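Side-chain contacts in CEL44C (Paenibacillus polymyxa, PDB 2YIH), which hydrolyses beta-1,4-glucan chains such as xyloglucan as a family 44 endo-acting glycoside hydrolase, the deposited piece holding the TIM-barrel part with an attached beta-sandwich: residues Y26-N31 and L407-D412; A41-G46 and D97-L102; A308-P313 and M452-D457; G103-V108 and V385-Y390. The protein carries 8 engineered substitutions. All coordinates share one frame; numbering follows the deposited sequence.

Three of the four contacts cluster in the eight-stranded parallel barrel. Contact 1 sets the approach to strand 29-30 against the end of helix 399-409, contact 2 sets strand 42-45 against helix 90-102, and contact 4 spans the barrel interior between strands 105-110 and 387-390. Their centres lie about 13 Å (1 to 2), 11 Å (1 to 4) and 8 Å (2 to 4) apart. Probable backbone bonds join them: Tyr-28 O to Ala-41 N (2.8 Å), Tyr-26 O to Ala-388 N (3.0 Å) and Leu-45 N to Leu-107 O (2.8 Å), respectively. Contact 3, centred about 20 Å from contact 1, lies where barrel meets beta-sandwich. All four lie away from the xyloglucan pocket and the calcium site.

Contact 1. Residues Y26-N31 and L407-D412; sequences YIYGTN and LYRNYD. With SO4 (sulfate ion), chain E.
Arg-409 lies over one face of the Tyr-28 ring, and the part that covers the face is its aliphatic shaft. CD stands 3.6 Å from the ring centroid of Tyr-28 and only 17° off the ring normal, a CH-pi contact. The guanidinium is turned nearly parallel to the ring, the planes 11° apart, but it is slid past the ring: NE comes no nearer than 3.9 Å to Tyr-28 CD2, an oblique approach. Bends at chi2 and chi3 fold the arginine chain over the ring and then carry its end beyond it. There NH1 and NH2 grip two oxygens of a sulfate, probably from the crystallisation liquor, in an almost straight two-pronged arrangement, with NH1 to O2 of the sulfate 2.7 Å, while NE is spent on Asn-39 O. A leucine in place of Arg-409 would probably cost the sulfate its two guanidinium bonds and Asn-39 O the bond from NE, and leave one face of the Tyr-28 ring less well covered.

Tyr-408 meets the far end of the same ring differently. The two tyrosines cross at about a right angle, with Tyr-408 CB 3.8 Å from Tyr-28 CE1 and Tyr-28 OH 3.7 Å from Tyr-408 CD2, a van der Waals approach. The hydroxyl of Tyr-408 is bonded to Thr-374 O. Ile-27 CD1 lies over the opposite face of Tyr-28, toward the rim, so that it and Arg-409 CD enclose the ring between them. The arrangement belongs to the closing seam of a (beta/alpha)8 barrel, where the helix after the eighth strand packs beside the approach to the first.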
# COMPACT_ATOMS: atom_id res chain seq x y z
N TYR A 26 -6.54 6.53 3.90
CA TYR A 26 -5.55 6.15 2.86
C TYR A 26 -5.20 4.66 2.84
O TYR A 26 -4.41 4.22 1.98
CB TYR A 26 -4.26 6.96 2.96
CG TYR A 26 -4.50 8.44 3.07
CD1 TYR A 26 -5.40 9.09 2.20
CD2 TYR A 26 -3.87 9.18 4.07
CE1 TYR A 26 -5.65 10.47 2.36
CE2 TYR A 26 -4.07 10.55 4.18
CZ TYR A 26 -4.96 11.17 3.31
OH TYR A 26 -5.19 12.52 3.46
N ILE A 27 -5.82 3.88 3.74
CA ILE A 27 -5.74 2.42 3.61
C ILE A 27 -6.57 1.90 2.42
O ILE A 27 -6.41 0.75 1.99
CB ILE A 27 -6.07 1.68 4.90
CG1 ILE A 27 -7.53 1.91 5.32
CG2 ILE A 27 -5.08 2.08 6.00
CD1 ILE A 27 -8.36 0.70 5.30
N TYR A 28 -7.48 2.74 1.92
CA TYR A 28 -8.17 2.44 0.66
C TYR A 28 -7.39 3.03 -0.51
O TYR A 28 -7.73 4.11 -1.05
CB TYR A 28 -9.61 2.98 0.72
CG TYR A 28 -10.33 2.56 2.01
CD1 TYR A 28 -10.76 1.25 2.19
CD2 TYR A 28 -10.56 3.48 3.04
CE1 TYR A 28 -11.35 0.82 3.41
CE2 TYR A 28 -11.21 3.08 4.25
CZ TYR A 28 -11.60 1.76 4.41
OH TYR A 28 -12.23 1.35 5.59
N GLY A 29 -6.35 2.32 -0.90
CA GLY A 29 -5.41 2.92 -1.82
C GLY A 29 -4.94 1.92 -2.82
O GLY A 29 -5.00 0.71 -2.59
N THR A 30 -4.38 2.42 -3.92
CA THR A 30 -3.92 1.49 -4.94
C THR A 30 -2.70 2.04 -5.65
O THR A 30 -2.33 3.22 -5.49
CB THR A 30 -5.06 1.14 -5.94
OG1 THR A 30 -4.65 -0.00 -6.73
CG2 THR A 30 -5.37 2.37 -6.83
N ASN A 31 -2.05 1.15 -6.40
CA ASN A 31 -1.01 1.51 -7.36
C ASN A 31 -1.67 1.69 -8.71
O ASN A 31 -2.10 2.79 -9.05
CB ASN A 31 0.07 0.42 -7.38
CG ASN A 31 1.02 0.57 -6.21
OD1 ASN A 31 1.92 1.41 -6.26
ND2 ASN A 31 0.79 -0.20 -5.14
N LEU A 407 -16.95 -3.11 -1.58
CA LEU A 407 -17.74 -3.47 -0.39
C LEU A 407 -17.51 -2.47 0.76
O LEU A 407 -18.47 -2.14 1.52
CB LEU A 407 -17.50 -4.92 0.05
CG LEU A 407 -18.51 -5.44 1.08
CD1 LEU A 407 -19.85 -5.69 0.43
CD2 LEU A 407 -17.98 -6.76 1.69
N TYR A 408 -16.28 -1.97 0.88
CA TYR A 408 -15.95 -0.93 1.87
C TYR A 408 -16.29 0.50 1.44
O TYR A 408 -16.56 1.35 2.31
CB TYR A 408 -14.44 -0.99 2.23
CG TYR A 408 -14.12 -2.04 3.27
CD1 TYR A 408 -14.03 -3.38 2.93
CD2 TYR A 408 -14.04 -1.70 4.62
CE1 TYR A 408 -13.79 -4.35 3.87
CE2 TYR A 408 -13.75 -2.68 5.59
CZ TYR A 408 -13.67 -3.99 5.22
OH TYR A 408 -13.39 -4.99 6.14
N ARG A 409 -16.20 0.79 0.13
CA ARG A 409 -16.11 2.18 -0.30
C ARG A 409 -17.15 2.60 -1.34
O ARG A 409 -17.29 3.77 -1.63
CB ARG A 409 -14.70 2.51 -0.79
CG ARG A 409 -13.64 2.36 0.29
CD ARG A 409 -13.59 3.58 1.22
NE ARG A 409 -13.20 4.77 0.47
CZ ARG A 409 -13.14 6.00 0.97
NH1 ARG A 409 -13.41 6.19 2.27
NH2 ARG A 409 -12.79 7.02 0.17
N ASN A 410 -17.91 1.64 -1.87
CA ASN A 410 -18.96 1.99 -2.82
C ASN A 410 -19.94 0.83 -2.89
O ASN A 410 -20.07 0.18 -3.93
CB ASN A 410 -18.39 2.27 -4.23
CG ASN A 410 -19.46 2.61 -5.23
OD1 ASN A 410 -20.60 2.96 -4.87
ND2 ASN A 410 -19.12 2.47 -6.53
N TYR A 411 -20.56 0.54 -1.75
CA TYR A 411 -21.31 -0.70 -1.64
C TYR A 411 -22.67 -0.61 -2.31
O TYR A 411 -23.29 -1.63 -2.67
CB TYR A 411 -21.43 -1.15 -0.16
CG TYR A 411 -22.06 -0.15 0.78
CD1 TYR A 411 -23.45 0.01 0.84
CD2 TYR A 411 -21.28 0.61 1.64
CE1 TYR A 411 -24.02 0.91 1.74
CE2 TYR A 411 -21.84 1.50 2.54
CZ TYR A 411 -23.20 1.66 2.57
OH TYR A 411 -23.75 2.55 3.47
N ASP A 412 -23.11 0.62 -2.53
CA ASP A 412 -24.45 0.87 -3.05
C ASP A 412 -24.48 1.53 -4.42
O ASP A 412 -25.55 1.92 -4.89
CB ASP A 412 -25.25 1.69 -2.03
CG ASP A 412 -24.65 3.07 -1.79
OD1 ASP A 412 -23.55 3.39 -2.32
OD2 ASP A 412 -25.32 3.84 -1.05
S SO4 E . -12.93 9.82 2.69
O1 SO4 E . -14.12 10.66 2.61
O2 SO4 E . -13.26 8.63 3.47
O3 SO4 E . -12.50 9.49 1.32
O4 SO4 E . -11.87 10.61 3.32

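Contact 2. Residues A41-G46 and D97-L102; sequences AARRLG and DQSLKL. With EDO (1,2-ethanediol), chain L; EDO (1,2-ethanediol), chain N.
Arg-43, on the second strand of the TIM barrel, reaches across to helix 90-102, the helix that leads into the third strand, and takes hold of Ser-99. Strand and helix run antiparallel (174°) with their axes 9.5 Å apart, the geometry of a beta-alpha-beta crossover layer, and Arg-43 spans the distance between them. Its chain is extended through chi2 and bends at chi3 (67°), which swings the guanidinium toward the helix.

The tight part is at the edge of that group. NH1 donates to Ser-99 OG over 2.9 Å, and the oxygen lies almost in the guanidinium plane, though the N-H is bent away from a straight line (143°). Phe-95 O takes a second bond from NH1, and Asp-33 forms a salt bridge with NE, which probably balances the buried charge and restricts turning of the group. Ser-99 OG is shared too, bonding to the hydroxyls of Ser-106 and Thr-104 as well. Gln-98 adds an apolar cover: its CG lies over one face, 3.7 Å from Arg-43 NH2.

Toward solvent the contact thins. The amide of Gln-98 leads away from the strand after a bend at chi2, and the plane of that amide stands steeply against the guanidinium. Leu-102, an exposed residue, crosses the arginine shaft at about a right angle, touching it with a single methyl: CD1 lies 3.9 Å from Arg-43 CD.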
# COMPACT_ATOMS: atom_id res chain seq x y z
N ALA A 41 -9.12 6.43 -1.81
CA ALA A 41 -8.70 7.69 -1.18
C ALA A 41 -7.22 7.99 -1.38
O ALA A 41 -6.74 9.08 -1.04
CB ALA A 41 -9.07 7.69 0.40
N ALA A 42 -6.48 7.03 -1.93
CA ALA A 42 -5.04 7.23 -2.09
C ALA A 42 -4.54 6.54 -3.35
O ALA A 42 -4.93 5.42 -3.64
CB ALA A 42 -4.26 6.69 -0.85
N ARG A 43 -3.67 7.21 -4.09
CA ARG A 43 -3.06 6.64 -5.30
C ARG A 43 -1.55 6.78 -5.22
O ARG A 43 -1.06 7.82 -4.78
CB ARG A 43 -3.62 7.36 -6.56
CG ARG A 43 -5.13 7.07 -6.71
CD ARG A 43 -5.77 7.86 -7.87
NE ARG A 43 -5.29 7.43 -9.19
CZ ARG A 43 -4.61 8.21 -10.03
NH1 ARG A 43 -4.17 9.40 -9.63
NH2 ARG A 43 -4.33 7.79 -11.24
N ARG A 44 -0.81 5.76 -5.68
CA ARG A 44 0.66 5.79 -5.63
C ARG A 44 1.18 5.66 -7.05
O ARG A 44 0.71 4.81 -7.81
CB ARG A 44 1.17 4.60 -4.83
CG ARG A 44 2.70 4.37 -4.91
CD ARG A 44 3.09 3.37 -3.84
NE ARG A 44 4.54 3.09 -3.82
CZ ARG A 44 5.12 2.05 -4.41
NH1 ARG A 44 4.44 1.27 -5.27
NH2 ARG A 44 6.43 1.83 -4.20
N LEU A 45 2.21 6.45 -7.36
CA LEU A 45 2.97 6.28 -8.60
C LEU A 45 4.34 5.74 -8.16
O LEU A 45 5.21 6.50 -7.72
CB LEU A 45 3.10 7.62 -9.34
CG LEU A 45 3.90 7.54 -10.65
CD1 LEU A 45 3.22 6.64 -11.66
CD2 LEU A 45 4.08 8.93 -11.23
N GLY A 46 4.51 4.44 -8.28
CA GLY A 46 5.71 3.78 -7.74
C GLY A 46 5.92 2.43 -8.33
O GLY A 46 5.38 2.13 -9.38
N ASP A 97 -3.17 15.12 -11.70
CA ASP A 97 -4.45 15.72 -12.15
C ASP A 97 -5.60 14.73 -11.91
O ASP A 97 -6.72 15.15 -11.56
CB ASP A 97 -4.39 16.08 -13.64
CG ASP A 97 -3.57 17.33 -13.94
OD1 ASP A 97 -3.16 18.09 -13.02
OD2 ASP A 97 -3.34 17.58 -15.16
N GLN A 98 -5.35 13.46 -12.18
CA GLN A 98 -6.34 12.43 -11.93
C GLN A 98 -6.64 12.29 -10.43
O GLN A 98 -7.81 12.16 -10.04
CB GLN A 98 -5.93 11.10 -12.58
CG GLN A 98 -7.01 10.02 -12.47
CD GLN A 98 -8.22 10.24 -13.41
OE1 GLN A 98 -8.44 11.34 -13.94
NE2 GLN A 98 -9.02 9.20 -13.59
N SER A 99 -5.61 12.36 -9.58
CA SER A 99 -5.85 12.35 -8.14
C SER A 99 -6.75 13.52 -7.72
O SER A 99 -7.63 13.36 -6.86
CB SER A 99 -4.55 12.41 -7.34
OG SER A 99 -3.90 11.15 -7.36
N LEU A 100 -6.45 14.70 -8.26
CA LEU A 100 -7.25 15.89 -7.94
C LEU A 100 -8.73 15.69 -8.33
O LEU A 100 -9.62 16.01 -7.53
CB LEU A 100 -6.67 17.13 -8.61
CG LEU A 100 -5.30 17.47 -7.99
CD1 LEU A 100 -4.74 18.73 -8.67
CD2 LEU A 100 -5.36 17.65 -6.45
N LYS A 101 -8.95 15.07 -9.50
CA LYS A 101 -10.30 14.81 -10.02
C LYS A 101 -11.03 13.82 -9.11
O LYS A 101 -12.22 14.01 -8.81
CB LYS A 101 -10.21 14.30 -11.47
CG LYS A 101 -11.55 14.05 -12.21
CD LYS A 101 -11.31 13.61 -13.68
CE LYS A 101 -11.47 12.10 -13.85
NZ LYS A 101 -11.44 11.67 -15.28
N LEU A 102 -10.29 12.83 -8.60
CA LEU A 102 -10.87 11.73 -7.84
C LEU A 102 -10.86 12.02 -6.33
O LEU A 102 -11.39 11.23 -5.55
CB LEU A 102 -10.09 10.44 -8.09
CG LEU A 102 -10.15 9.77 -9.46
CD1 LEU A 102 -9.21 8.54 -9.50
CD2 LEU A 102 -11.60 9.37 -9.79
C1 EDO L . 4.27 2.79 -12.35
O1 EDO L . 5.53 2.24 -11.93
C2 EDO L . 3.68 1.81 -13.36
O2 EDO L . 3.33 0.61 -12.66
C1 EDO N . -0.33 17.00 -18.10
O1 EDO N . -0.74 17.32 -16.76
C2 EDO N . -1.34 16.11 -18.82
O2 EDO N . -0.60 15.38 -19.82

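Contact 3. Residues A308-P313 and M452-D457; sequences ARMQAP and MNKSMD
Van der Waals contacts of Met-310 come first. The methionine lies against the turn that follows the strand, its terminal CE 3.3 Å from Lys-454 O, a close methyl-to-carbonyl approach, while CB packs 4.1 Å from Lys-454 CG. A bend at chi3 (-78°) brings that methyl to the carbonyl. One of the two conformers of Met-456 may add a loose, less certain contact at 4.4 Å between its CG and Met-310 CE.

Polar links are indirect. A water donates to Met-310 O (2.6 Å) and accepts from Lys-454 NZ (3.0 Å), a bridge that holds for the lysine conformer described here, one of two. The same ammonium bonds to Ile-430 O. Gln-311 crosses the lysine obliquely, with OE1 3.6 Å from Lys-454 NZ, too long for a bond; its amide is engaged by Val-431 O and Arg-314. An alanine at Gln-311 is likely to cost Val-431 O and Arg-314 a partner each and to uncover one flank of the lysine.

Local turns shape the second segment. Asn-453 OD1 accepts from Ser-455 N at 2.8 Å, an Asx turn with the donor tilted 29° from the carbonyl plane, and Ser-455 OG begins an ST turn.

The contact joins helix 303-311 of the barrel domain to the end of strand 446-453 in the beta-sandwich, with helix 367-382 touching both segments through Pro-313 and Met-452.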
# COMPACT_ATOMS: atom_id res chain seq x y z
N ALA A 308 -5.63 -21.18 2.29
CA ALA A 308 -4.47 -20.51 2.87
C ALA A 308 -4.53 -19.03 2.54
O ALA A 308 -4.17 -18.19 3.37
CB ALA A 308 -3.17 -21.14 2.39
N ARG A 309 -5.06 -18.69 1.36
CA ARG A 309 -5.16 -17.27 0.96
C ARG A 309 -6.09 -16.55 1.93
O ARG A 309 -5.79 -15.44 2.38
CB ARG A 309 -5.70 -17.15 -0.48
CG ARG A 309 -5.95 -15.71 -0.97
CD ARG A 309 -6.23 -15.66 -2.50
NE ARG A 309 -5.11 -16.22 -3.27
CZ ARG A 309 -5.09 -17.39 -3.91
NH1 ARG A 309 -6.18 -18.17 -3.99
NH2 ARG A 309 -3.95 -17.80 -4.48
N MET A 310 -7.20 -17.19 2.30
CA MET A 310 -8.14 -16.50 3.20
C MET A 310 -7.68 -16.41 4.66
O MET A 310 -8.16 -15.53 5.40
CB MET A 310 -9.53 -17.15 3.13
CG MET A 310 -10.13 -17.03 1.71
SD MET A 310 -11.82 -17.70 1.58
CE MET A 310 -11.38 -19.43 1.50
N GLN A 311 -6.81 -17.33 5.09
CA GLN A 311 -6.24 -17.30 6.44
C GLN A 311 -5.04 -16.37 6.52
O GLN A 311 -4.78 -15.81 7.57
CB GLN A 311 -5.79 -18.70 6.90
CG GLN A 311 -6.97 -19.70 7.05
CD GLN A 311 -8.09 -19.16 7.96
OE1 GLN A 311 -7.84 -18.53 9.02
NE2 GLN A 311 -9.32 -19.40 7.56
N ALA A 312 -4.33 -16.20 5.41
CA ALA A 312 -3.08 -15.40 5.41
C ALA A 312 -3.16 -13.99 6.03
O ALA A 312 -2.16 -13.52 6.61
CB ALA A 312 -2.51 -15.33 3.97
N PRO A 313 -4.30 -13.29 5.90
CA PRO A 313 -4.35 -12.00 6.57
C PRO A 313 -4.08 -12.07 8.07
O PRO A 313 -3.72 -11.06 8.65
CB PRO A 313 -5.79 -11.54 6.29
CG PRO A 313 -6.06 -12.14 4.90
CD PRO A 313 -5.51 -13.52 5.07
N MET A 452 -17.61 -11.85 7.04
CA MET A 452 -17.34 -12.81 5.97
C MET A 452 -17.24 -14.23 6.48
O MET A 452 -16.79 -14.46 7.60
CB MET A 452 -16.07 -12.42 5.20
CG MET A 452 -14.77 -12.52 6.01
SD MET A 452 -13.58 -11.23 5.60
CE MET A 452 -14.38 -9.82 6.43
N ASN A 453 -17.65 -15.18 5.63
CA ASN A 453 -17.47 -16.60 5.88
C ASN A 453 -16.40 -17.17 4.95
O ASN A 453 -16.58 -17.19 3.71
CB ASN A 453 -18.82 -17.31 5.63
CG ASN A 453 -18.80 -18.78 6.03
OD1 ASN A 453 -17.75 -19.37 6.24
ND2 ASN A 453 -19.98 -19.39 6.06
N LYS A 454 -15.29 -17.61 5.55
CA LYS A 454 -14.13 -18.16 4.84
C LYS A 454 -14.26 -19.67 4.60
O LYS A 454 -13.42 -20.27 3.91
CB LYS A 454 -12.85 -17.90 5.65
CG LYS A 454 -12.51 -16.41 5.83
CD LYS A 454 -11.31 -16.20 6.75
CE LYS A 454 -11.72 -16.17 8.21
NZ LYS A 454 -10.54 -16.11 9.09
N SER A 455 -15.28 -20.29 5.20
CA SER A 455 -15.50 -21.73 4.95
C SER A 455 -15.83 -21.97 3.49
O SER A 455 -16.63 -21.24 2.89
CB SER A 455 -16.63 -22.30 5.79
OG SER A 455 -16.84 -23.68 5.43
N MET A 456 -15.24 -23.02 2.93
CA MET A 456 -15.55 -23.37 1.55
C MET A 456 -16.84 -24.17 1.45
O MET A 456 -17.43 -24.26 0.37
CB MET A 456 -14.41 -24.15 0.91
CG MET A 456 -13.15 -23.33 0.73
SD MET A 456 -12.02 -24.13 -0.41
CE MET A 456 -12.87 -23.81 -1.96
N ASP A 457 -17.30 -24.73 2.58
CA ASP A 457 -18.33 -25.79 2.61
C ASP A 457 -19.58 -25.45 3.45
O ASP A 457 -20.68 -25.97 3.21
CB ASP A 457 -17.75 -27.06 3.21
CG ASP A 457 -16.52 -27.54 2.49
OD1 ASP A 457 -16.57 -27.66 1.25
OD2 ASP A 457 -15.50 -27.85 3.16
O HOH W 1 -8.43 -14.45 7.70

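Contact 4. Residues G103-V108 and V385-Y390; sequences GTYSLV and VYMANY
The hydroxyls of Tyr-105 and Tyr-386 converge on one carboxylate oxygen, OE1 of Glu-227, each forming a hydrogen bond with it from its own strand or strand approach. The two tyrosines also touch directly: Tyr-386 OH lies 3.7 Å from Tyr-105 CE2, approaching obliquely, and the side chains cross at about a right angle. The ring of Tyr-26 meets both of them and completes an aromatic cluster, while Lys-353 makes a cation-pi contact with Tyr-386.

Met-387 supplies the main apolar contact. Its CE sits squarely over one face of the Tyr-105 ring, 3.4 Å from the centroid and 6° off the normal, a close CH-pi contact. The sulfur is set further out, with SD 4.6 Å from the same centroid and 25° off the normal, which still counts as Met-aromatic. CG anti to the backbone N (chi1 -179°) and an extended chi2 send the methionine straight toward the facing strand, where the nearest CA atoms, those of Tyr-105 and Met-387, are 9.7 Å apart; the bend at chi3 then sets the methyl over the ring centre. Leu-107 makes a looser contact with the sulfur itself, CD2 4.3 Å from Met-387 SD. Phe-229 touches Tyr-105, Leu-107 and Met-387 alike, so these residues belong to the TIM-barrel interior, bridging its third and eighth strands.

Two phenol groups directed at one carboxylate oxygen would probably stabilise its charged form, and the bond from Tyr-105 OH is likely to tether the outer end of its ring, with its face toward the methyl.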
# COMPACT_ATOMS: atom_id res chain seq x y z
N GLY A 103 -10.21 13.11 -5.93
CA GLY A 103 -10.05 13.44 -4.51
C GLY A 103 -9.13 12.52 -3.71
O GLY A 103 -9.35 12.29 -2.51
N THR A 104 -8.05 12.05 -4.34
CA THR A 104 -7.16 11.11 -3.64
C THR A 104 -5.83 11.79 -3.27
O THR A 104 -5.42 12.78 -3.90
CB THR A 104 -6.83 9.87 -4.50
OG1 THR A 104 -6.13 10.30 -5.68
CG2 THR A 104 -8.13 9.14 -4.90
N TYR A 105 -5.19 11.29 -2.22
CA TYR A 105 -3.78 11.59 -1.91
C TYR A 105 -2.94 11.13 -3.10
O TYR A 105 -3.25 10.08 -3.71
CB TYR A 105 -3.43 10.78 -0.66
CG TYR A 105 -2.08 11.06 -0.05
CD1 TYR A 105 -0.91 10.62 -0.66
CD2 TYR A 105 -2.00 11.65 1.21
CE1 TYR A 105 0.33 10.81 -0.04
CE2 TYR A 105 -0.76 11.86 1.82
CZ TYR A 105 0.39 11.42 1.20
OH TYR A 105 1.60 11.63 1.81
N SER A 106 -1.86 11.86 -3.44
CA SER A 106 -0.90 11.34 -4.40
C SER A 106 0.44 11.10 -3.71
O SER A 106 1.02 12.03 -3.14
CB SER A 106 -0.62 12.37 -5.52
OG SER A 106 -1.74 12.47 -6.41
N LEU A 107 0.95 9.88 -3.86
CA LEU A 107 2.31 9.54 -3.44
C LEU A 107 3.15 9.34 -4.69
O LEU A 107 2.86 8.46 -5.48
CB LEU A 107 2.29 8.23 -2.64
CG LEU A 107 3.64 7.61 -2.21
CD1 LEU A 107 4.50 8.64 -1.41
CD2 LEU A 107 3.38 6.36 -1.37
N VAL A 108 4.16 10.18 -4.86
CA VAL A 108 4.99 10.19 -6.06
C VAL A 108 6.44 9.74 -5.72
O VAL A 108 7.11 10.31 -4.86
CB VAL A 108 5.01 11.63 -6.63
CG1 VAL A 108 6.00 11.77 -7.80
CG2 VAL A 108 3.57 12.06 -7.06
N VAL A 385 -2.41 1.50 10.54
CA VAL A 385 -1.72 1.69 9.27
C VAL A 385 -2.21 2.96 8.59
O VAL A 385 -3.41 3.18 8.47
CB VAL A 385 -1.92 0.45 8.36
CG1 VAL A 385 -1.28 0.68 6.96
CG2 VAL A 385 -1.33 -0.79 9.05
N TYR A 386 -1.27 3.83 8.23
CA TYR A 386 -1.63 5.12 7.65
C TYR A 386 -2.09 5.02 6.19
O TYR A 386 -3.00 5.73 5.77
CB TYR A 386 -0.39 6.03 7.74
CG TYR A 386 -0.52 7.39 7.09
CD1 TYR A 386 -1.50 8.29 7.50
CD2 TYR A 386 0.42 7.82 6.16
CE1 TYR A 386 -1.61 9.57 6.93
CE2 TYR A 386 0.35 9.10 5.60
CZ TYR A 386 -0.64 9.98 6.01
OH TYR A 386 -0.69 11.25 5.46
N MET A 387 -1.44 4.17 5.41
CA MET A 387 -1.67 4.16 3.97
C MET A 387 -1.35 2.76 3.46
O MET A 387 -0.41 2.10 3.97
CB MET A 387 -0.83 5.23 3.25
CG MET A 387 -1.03 5.29 1.73
SD MET A 387 -0.10 6.71 1.09
CE MET A 387 -0.99 8.10 1.78
N ALA A 388 -2.13 2.29 2.48
CA ALA A 388 -1.86 0.96 1.91
C ALA A 388 -2.31 0.99 0.47
O ALA A 388 -3.38 1.51 0.18
CB ALA A 388 -2.63 -0.16 2.67
N ASN A 389 -1.51 0.39 -0.41
CA ASN A 389 -1.74 0.48 -1.87
C ASN A 389 -1.61 -0.92 -2.50
O ASN A 389 -0.53 -1.52 -2.52
CB ASN A 389 -0.73 1.47 -2.52
CG ASN A 389 -0.79 2.85 -1.91
OD1 ASN A 389 -1.48 3.78 -2.43
ND2 ASN A 389 -0.11 3.01 -0.80
N TYR A 390 -2.74 -1.47 -2.92
CA TYR A 390 -2.76 -2.74 -3.65
C TYR A 390 -1.88 -2.66 -4.92
O TYR A 390 -1.74 -1.58 -5.53
CB TYR A 390 -4.21 -3.01 -4.06
CG TYR A 390 -4.39 -4.18 -4.95
CD1 TYR A 390 -4.21 -5.47 -4.46
CD2 TYR A 390 -4.69 -4.01 -6.31
CE1 TYR A 390 -4.36 -6.58 -5.28
CE2 TYR A 390 -4.90 -5.12 -7.15
CZ TYR A 390 -4.69 -6.39 -6.62
OH TYR A 390 -4.85 -7.50 -7.41